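Local coordinates for DNA repair protein RecN (PDB 4ABY) that probably acts in recombinational repair of DNA double-strand breaks as an SMC-like ATPase, represented here by its ATP-binding head domain with coiled-coil stubs, at residues A[170-184]-A[223-237]. Numbering follows the deposited sequence.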
loop_
_atom_site.group_PDB
_atom_site.type_symbol
_atom_site.label_atom_id
_atom_site.label_comp_id
_atom_site.label_asym_id
_atom_site.label_seq_id
_atom_site.Cartn_x
_atom_site.Cartn_y
_atom_site.Cartn_z
ATOM N N LEU A 170 -11.635 -7.543 -9.449
ATOM C CA LEU A 170 -12.918 -7.819 -10.084
ATOM C C LEU A 170 -13.265 -9.300 -10.023
ATOM O O LEU A 170 -14.421 -9.667 -9.832
ATOM C CB LEU A 170 -12.900 -7.338 -11.536
ATOM C CG LEU A 170 -14.212 -7.386 -12.325
ATOM C CD1 LEU A 170 -15.337 -6.705 -11.560
ATOM C CD2 LEU A 170 -14.024 -6.749 -13.690
ATOM N N ASP A 171 -12.255 -10.148 -10.171
ATOM C CA ASP A 171 -12.480 -11.586 -10.234
ATOM C C ASP A 171 -12.914 -12.207 -8.910
ATOM O O ASP A 171 -13.448 -13.318 -8.898
ATOM C CB ASP A 171 -11.251 -12.307 -10.796
ATOM C CG ASP A 171 -11.182 -12.242 -12.310
ATOM O OD1 ASP A 171 -11.871 -11.384 -12.902
ATOM O OD2 ASP A 171 -10.442 -13.051 -12.911
ATOM N N ARG A 172 -12.690 -11.508 -7.801
ATOM C CA ARG A 172 -13.137 -12.021 -6.505
ATOM C C ARG A 172 -14.562 -11.570 -6.196
ATOM O O ARG A 172 -15.061 -11.760 -5.086
ATOM C CB ARG A 172 -12.161 -11.682 -5.369
ATOM C CG ARG A 172 -11.921 -10.203 -5.102
ATOM C CD ARG A 172 -10.747 -10.035 -4.130
ATOM N NE ARG A 172 -10.231 -8.666 -4.066
ATOM C CZ ARG A 172 -10.364 -7.859 -3.015
ATOM N NH1 ARG A 172 -11.000 -8.275 -1.924
ATOM N NH2 ARG A 172 -9.857 -6.632 -3.051
ATOM N N ARG A 173 -15.206 -10.988 -7.205
ATOM C CA ARG A 173 -16.617 -10.623 -7.137
ATOM C C ARG A 173 -17.434 -11.613 -7.959
ATOM O O ARG A 173 -18.663 -11.637 -7.887
ATOM C CB ARG A 173 -16.828 -9.210 -7.677
ATOM C CG ARG A 173 -15.979 -8.155 -6.993
ATOM C CD ARG A 173 -16.485 -7.847 -5.589
ATOM N NE ARG A 173 -17.507 -6.805 -5.599
ATOM C CZ ARG A 173 -17.734 -5.975 -4.585
ATOM N NH1 ARG A 173 -17.008 -6.063 -3.473
ATOM N NH2 ARG A 173 -18.684 -5.052 -4.688
ATOM N N VAL A 174 -16.738 -12.426 -8.747
ATOM C CA VAL A 174 -17.392 -13.415 -9.595
ATOM C C VAL A 174 -16.693 -14.767 -9.487
ATOM O O VAL A 174 -16.453 -15.436 -10.489
ATOM C CB VAL A 174 -17.439 -12.962 -11.076
ATOM C CG1 VAL A 174 -18.274 -11.703 -11.218
ATOM C CG2 VAL A 174 -16.038 -12.734 -11.613
ATOM N N THR A 175 -16.373 -15.166 -8.261
ATOM C CA THR A 175 -15.645 -16.408 -8.030
ATOM C C THR A 175 -16.276 -17.596 -8.744
ATOM O O THR A 175 -15.573 -18.424 -9.313
ATOM C CB THR A 175 -15.528 -16.724 -6.531
ATOM O OG1 THR A 175 -16.820 -16.614 -5.920
ATOM C CG2 THR A 175 -14.575 -15.753 -5.861
ATOM N N LYS A 176 -17.600 -17.682 -8.710
ATOM C CA LYS A 176 -18.290 -18.796 -9.342
ATOM C C LYS A 176 -17.866 -18.935 -10.807
ATOM O O LYS A 176 -17.376 -19.984 -11.226
ATOM C CB LYS A 176 -19.804 -18.626 -9.223
ATOM C CG LYS A 176 -20.605 -19.843 -9.661
ATOM C CD LYS A 176 -22.104 -19.607 -9.512
ATOM C CE LYS A 176 -22.584 -18.458 -10.398
ATOM N NZ LYS A 176 -22.441 -18.767 -11.856
ATOM N N GLU A 177 -18.040 -17.866 -11.577
ATOM C CA GLU A 177 -17.661 -17.861 -12.983
ATOM C C GLU A 177 -16.167 -18.093 -13.179
ATOM O O GLU A 177 -15.758 -18.831 -14.070
ATOM C CB GLU A 177 -18.064 -16.542 -13.643
ATOM C CG GLU A 177 -19.567 -16.333 -13.771
ATOM C CD GLU A 177 -20.206 -15.781 -12.511
ATOM O OE1 GLU A 177 -19.627 -15.947 -11.417
ATOM O OE2 GLU A 177 -21.291 -15.172 -12.619
ATOM N N ALA A 178 -15.355 -17.455 -12.346
ATOM C CA ALA A 178 -13.908 -17.578 -12.460
ATOM C C ALA A 178 -13.455 -19.020 -12.257
ATOM O O ALA A 178 -12.624 -19.524 -13.007
ATOM C CB ALA A 178 -13.220 -16.653 -11.476
ATOM N N GLN A 179 -14.008 -19.679 -11.243
ATOM C CA GLN A 179 -13.683 -21.073 -10.961
ATOM C C GLN A 179 -14.195 -21.964 -12.082
ATOM O O GLN A 179 -13.628 -23.024 -12.364
ATOM C CB GLN A 179 -14.302 -21.511 -9.635
ATOM C CG GLN A 179 -13.793 -20.753 -8.422
ATOM C CD GLN A 179 -14.604 -21.048 -7.172
ATOM O OE1 GLN A 179 -15.664 -21.675 -7.235
ATOM N NE2 GLN A 179 -14.111 -20.588 -6.027
ATOM N N ALA A 180 -15.281 -21.530 -12.713
ATOM C CA ALA A 180 -15.854 -22.260 -13.832
ATOM C C ALA A 180 -14.898 -22.221 -15.013
ATOM O O ALA A 180 -14.706 -23.223 -15.698
ATOM C CB ALA A 180 -17.194 -21.675 -14.209
ATOM N N TYR A 181 -14.296 -21.059 -15.248
ATOM C CA TYR A 181 -13.304 -20.934 -16.304
ATOM C C TYR A 181 -12.079 -21.771 -15.982
ATOM O O TYR A 181 -11.633 -22.571 -16.799
ATOM C CB TYR A 181 -12.878 -19.479 -16.510
ATOM C CG TYR A 181 -11.891 -19.336 -17.646
ATOM C CD1 TYR A 181 -12.329 -19.213 -18.957
ATOM C CD2 TYR A 181 -10.526 -19.365 -17.415
ATOM C CE1 TYR A 181 -11.440 -19.105 -19.999
ATOM C CE2 TYR A 181 -9.626 -19.258 -18.456
ATOM C CZ TYR A 181 -10.092 -19.128 -19.745
ATOM O OH TYR A 181 -9.204 -19.022 -20.788
ATOM N N ALA A 182 -11.533 -21.572 -14.788
ATOM C CA ALA A 182 -10.318 -22.261 -14.365
ATOM C C ALA A 182 -10.409 -23.764 -14.604
ATOM O O ALA A 182 -9.471 -24.382 -15.109
ATOM C CB ALA A 182 -10.037 -21.976 -12.908
ATOM N N ALA A 183 -11.545 -24.344 -14.232
ATOM C CA ALA A 183 -11.766 -25.770 -14.411
ATOM C C ALA A 183 -11.755 -26.127 -15.891
ATOM O O ALA A 183 -11.063 -27.056 -16.309
ATOM C CB ALA A 183 -13.075 -26.179 -13.777
ATOM N N ALA A 184 -12.526 -25.379 -16.675
ATOM C CA ALA A 184 -12.586 -25.585 -18.116
ATOM C C ALA A 184 -11.198 -25.481 -18.747
ATOM O O ALA A 184 -10.800 -26.329 -19.544
ATOM C CB ALA A 184 -13.536 -24.589 -18.748
ATOM N N LEU A 223 -14.389 -23.908 -23.229
ATOM C CA LEU A 223 -13.463 -22.891 -22.745
ATOM C C LEU A 223 -13.851 -21.493 -23.201
ATOM O O LEU A 223 -13.828 -20.552 -22.414
ATOM C CB LEU A 223 -12.044 -23.205 -23.204
ATOM C CG LEU A 223 -10.993 -22.249 -22.653
ATOM C CD1 LEU A 223 -11.008 -22.290 -21.140
ATOM C CD2 LEU A 223 -9.626 -22.608 -23.187
ATOM N N LEU A 224 -14.196 -21.354 -24.477
ATOM C CA LEU A 224 -14.621 -20.064 -25.008
ATOM C C LEU A 224 -16.006 -19.713 -24.491
ATOM O O LEU A 224 -16.277 -18.568 -24.145
ATOM C CB LEU A 224 -14.614 -20.074 -26.537
ATOM C CG LEU A 224 -13.262 -20.387 -27.174
ATOM C CD1 LEU A 224 -13.297 -20.103 -28.661
ATOM C CD2 LEU A 224 -12.170 -19.572 -26.504
ATOM N N LYS A 225 -16.875 -20.714 -24.435
ATOM C CA LYS A 225 -18.245 -20.530 -23.968
ATOM C C LYS A 225 -18.245 -20.011 -22.536
ATOM O O LYS A 225 -18.833 -18.973 -22.230
ATOM C CB LYS A 225 -19.000 -21.860 -24.051
ATOM C CG LYS A 225 -20.481 -21.784 -23.724
ATOM C CD LYS A 225 -21.099 -23.177 -23.712
ATOM C CE LYS A 225 -22.600 -23.133 -23.460
ATOM N NZ LYS A 225 -22.936 -22.623 -22.103
ATOM N N VAL A 226 -17.574 -20.755 -21.664
ATOM C CA VAL A 226 -17.425 -20.388 -20.266
ATOM C C VAL A 226 -16.651 -19.080 -20.141
ATOM O O VAL A 226 -17.009 -18.211 -19.347
ATOM C CB VAL A 226 -16.678 -21.492 -19.495
ATOM C CG1 VAL A 226 -16.436 -21.077 -18.053
ATOM C CG2 VAL A 226 -17.455 -22.792 -19.560
ATOM N N GLY A 227 -15.592 -18.947 -20.932
ATOM C CA GLY A 227 -14.753 -17.766 -20.892
ATOM C C GLY A 227 -15.564 -16.514 -21.131
ATOM O O GLY A 227 -15.313 -15.470 -20.525
ATOM N N GLN A 228 -16.547 -16.620 -22.018
ATOM C CA GLN A 228 -17.422 -15.500 -22.335
ATOM C C GLN A 228 -18.383 -15.236 -21.187
ATOM O O GLN A 228 -18.748 -14.090 -20.926
ATOM C CB GLN A 228 -18.198 -15.783 -23.617
ATOM C CG GLN A 228 -17.314 -15.929 -24.838
ATOM C CD GLN A 228 -18.036 -16.587 -25.992
ATOM O OE1 GLN A 228 -19.241 -16.826 -25.925
ATOM N NE2 GLN A 228 -17.303 -16.886 -27.058
ATOM N N ALA A 229 -18.793 -16.302 -20.507
ATOM C CA ALA A 229 -19.636 -16.175 -19.326
ATOM C C ALA A 229 -18.916 -15.343 -18.283
ATOM O O ALA A 229 -19.528 -14.544 -17.580
ATOM C CB ALA A 229 -19.973 -17.538 -18.765
ATOM N N LEU A 230 -17.606 -15.538 -18.196
ATOM C CA LEU A 230 -16.780 -14.816 -17.240
ATOM C C LEU A 230 -16.720 -13.329 -17.564
ATOM O O LEU A 230 -16.888 -12.494 -16.678
ATOM C CB LEU A 230 -15.370 -15.400 -17.202
ATOM C CG LEU A 230 -14.411 -14.726 -16.228
ATOM C CD1 LEU A 230 -15.027 -14.664 -14.851
ATOM C CD2 LEU A 230 -13.102 -15.480 -16.202
ATOM N N ASP A 231 -16.473 -13.003 -18.828
ATOM C CA ASP A 231 -16.442 -11.610 -19.246
ATOM C C ASP A 231 -17.778 -10.934 -18.971
ATOM O O ASP A 231 -17.829 -9.757 -18.616
ATOM C CB ASP A 231 -16.098 -11.497 -20.727
ATOM C CG ASP A 231 -14.661 -11.840 -21.013
ATOM O OD1 ASP A 231 -13.838 -11.759 -20.079
ATOM O OD2 ASP A 231 -14.353 -12.186 -22.175
ATOM N N ALA A 232 -18.861 -11.687 -19.138
ATOM C CA ALA A 232 -20.202 -11.169 -18.892
ATOM C C ALA A 232 -20.401 -10.860 -17.413
ATOM O O ALA A 232 -21.006 -9.852 -17.056
ATOM C CB ALA A 232 -21.242 -12.159 -19.369
ATOM N N ALA A 233 -19.894 -11.740 -16.558
ATOM C CA ALA A 233 -19.978 -11.542 -15.124
ATOM C C ALA A 233 -19.101 -10.372 -14.728
ATOM O O ALA A 233 -19.490 -9.542 -13.913
ATOM C CB ALA A 233 -19.546 -12.794 -14.395
ATOM N N ARG A 234 -17.909 -10.312 -15.311
ATOM C CA ARG A 234 -16.988 -9.216 -15.046
ATOM C C ARG A 234 -17.655 -7.871 -15.323
ATOM O O ARG A 234 -17.771 -7.033 -14.430
ATOM C CB ARG A 234 -15.709 -9.375 -15.872
ATOM C CG ARG A 234 -14.760 -10.439 -15.334
ATOM C CD ARG A 234 -13.591 -10.676 -16.274
ATOM N NE ARG A 234 -12.555 -11.511 -15.671
ATOM C CZ ARG A 234 -11.512 -12.005 -16.333
ATOM N NH1 ARG A 234 -11.367 -11.753 -17.627
ATOM N NH2 ARG A 234 -10.615 -12.753 -15.704
ATOM N N GLU A 235 -18.104 -7.674 -16.560
ATOM C CA GLU A 235 -18.795 -6.444 -16.933
ATOM C C GLU A 235 -20.028 -6.204 -16.067
ATOM O O GLU A 235 -20.373 -5.060 -15.771
ATOM C CB GLU A 235 -19.187 -6.466 -18.410
ATOM C CG GLU A 235 -18.044 -6.163 -19.372
ATOM C CD GLU A 235 -18.421 -6.415 -20.826
ATOM O OE1 GLU A 235 -19.134 -7.407 -21.092
ATOM O OE2 GLU A 235 -18.003 -5.629 -21.705
ATOM N N ARG A 236 -20.689 -7.286 -15.667
ATOM C CA ARG A 236 -21.886 -7.190 -14.845
ATOM C C ARG A 236 -21.559 -6.622 -13.472
ATOM O O ARG A 236 -22.227 -5.703 -12.999
ATOM C CB ARG A 236 -22.536 -8.563 -14.687
ATOM C CG ARG A 236 -23.797 -8.569 -13.834
ATOM C CD ARG A 236 -24.216 -9.990 -13.461
ATOM N NE ARG A 236 -23.440 -10.528 -12.343
ATOM C CZ ARG A 236 -22.987 -11.777 -12.277
ATOM N NH1 ARG A 236 -23.224 -12.625 -13.269
ATOM N NH2 ARG A 236 -22.294 -12.182 -11.221
ATOM N N GLU A 237 -20.525 -7.170 -12.841
ATOM C CA GLU A 237 -20.174 -6.810 -11.475
ATOM C C GLU A 237 -19.234 -5.617 -11.391
ATOM O O GLU A 237 -18.899 -5.167 -10.299
ATOM C CB GLU A 237 -19.552 -8.008 -10.761
ATOM C CG GLU A 237 -20.534 -9.120 -10.464
ATOM C CD GLU A 237 -21.622 -8.690 -9.501
ATOM O OE1 GLU A 237 -21.324 -8.540 -8.293
ATOM O OE2 GLU A 237 -22.774 -8.503 -9.954
HETATM O O HOH W 1 -17.839 -18.686 -16.469
#
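Leu223 meets Tyr181 first: its CD1 lies 3.4 Å from Tyr181 CE1, oblique to the ring, and also touches Ala184. Val226 follows, its CG1 resting on the backbone at Ala180 and Tyr181, while a water donates to both Val226 O and Glu177 O and so bridges the two helices. Gly227 CA lies at the edge of the Tyr181 ring, 3.4 Å from Tyr181 CD1. With CG anti to the backbone N (chi1 -178°), Tyr181 reaches across as a knob among Leu223, Val226, Gly227 and Leu230, and its OH is hydrogen-bonded to Ala270 O. Leu230 splits its methyls, CD1 touching Val174 CG2 and Glu177 CB, CD2 lying against Tyr181 CB. A turn on, Ala233 CB packs 3.6 Å from Val174 CG1 and helps form the hole that takes Glu177. Arg234, extended from CG to NE, grips Asp171 side-on: NE to OD1 is 2.9 Å and NH2 to OD2 2.8 Å, the latter at 163°, with the two planar groups 19° apart. A methionine in its place would probably leave the Asp171 carboxylate without its charged mate and free to turn. Arg236 bends at chi3 to set NH1 3.3 Å from Glu177 OE2, while its NE bonds Glu237 OE2; Glu237 CG in turn lies against Val174 CG1. Segments 175-184 and 223-237 run antiparallel, their axes 8.7 Å apart at closest approach, within helices 175-197 and 214-249, consistent with the root of an SMC-type coiled coil leaving the head; strand 258-266 adds Phe261 against Leu170 and Leu263 against Arg234, and Pro269 of strand 269-270 touches Tyr181 and Leu223.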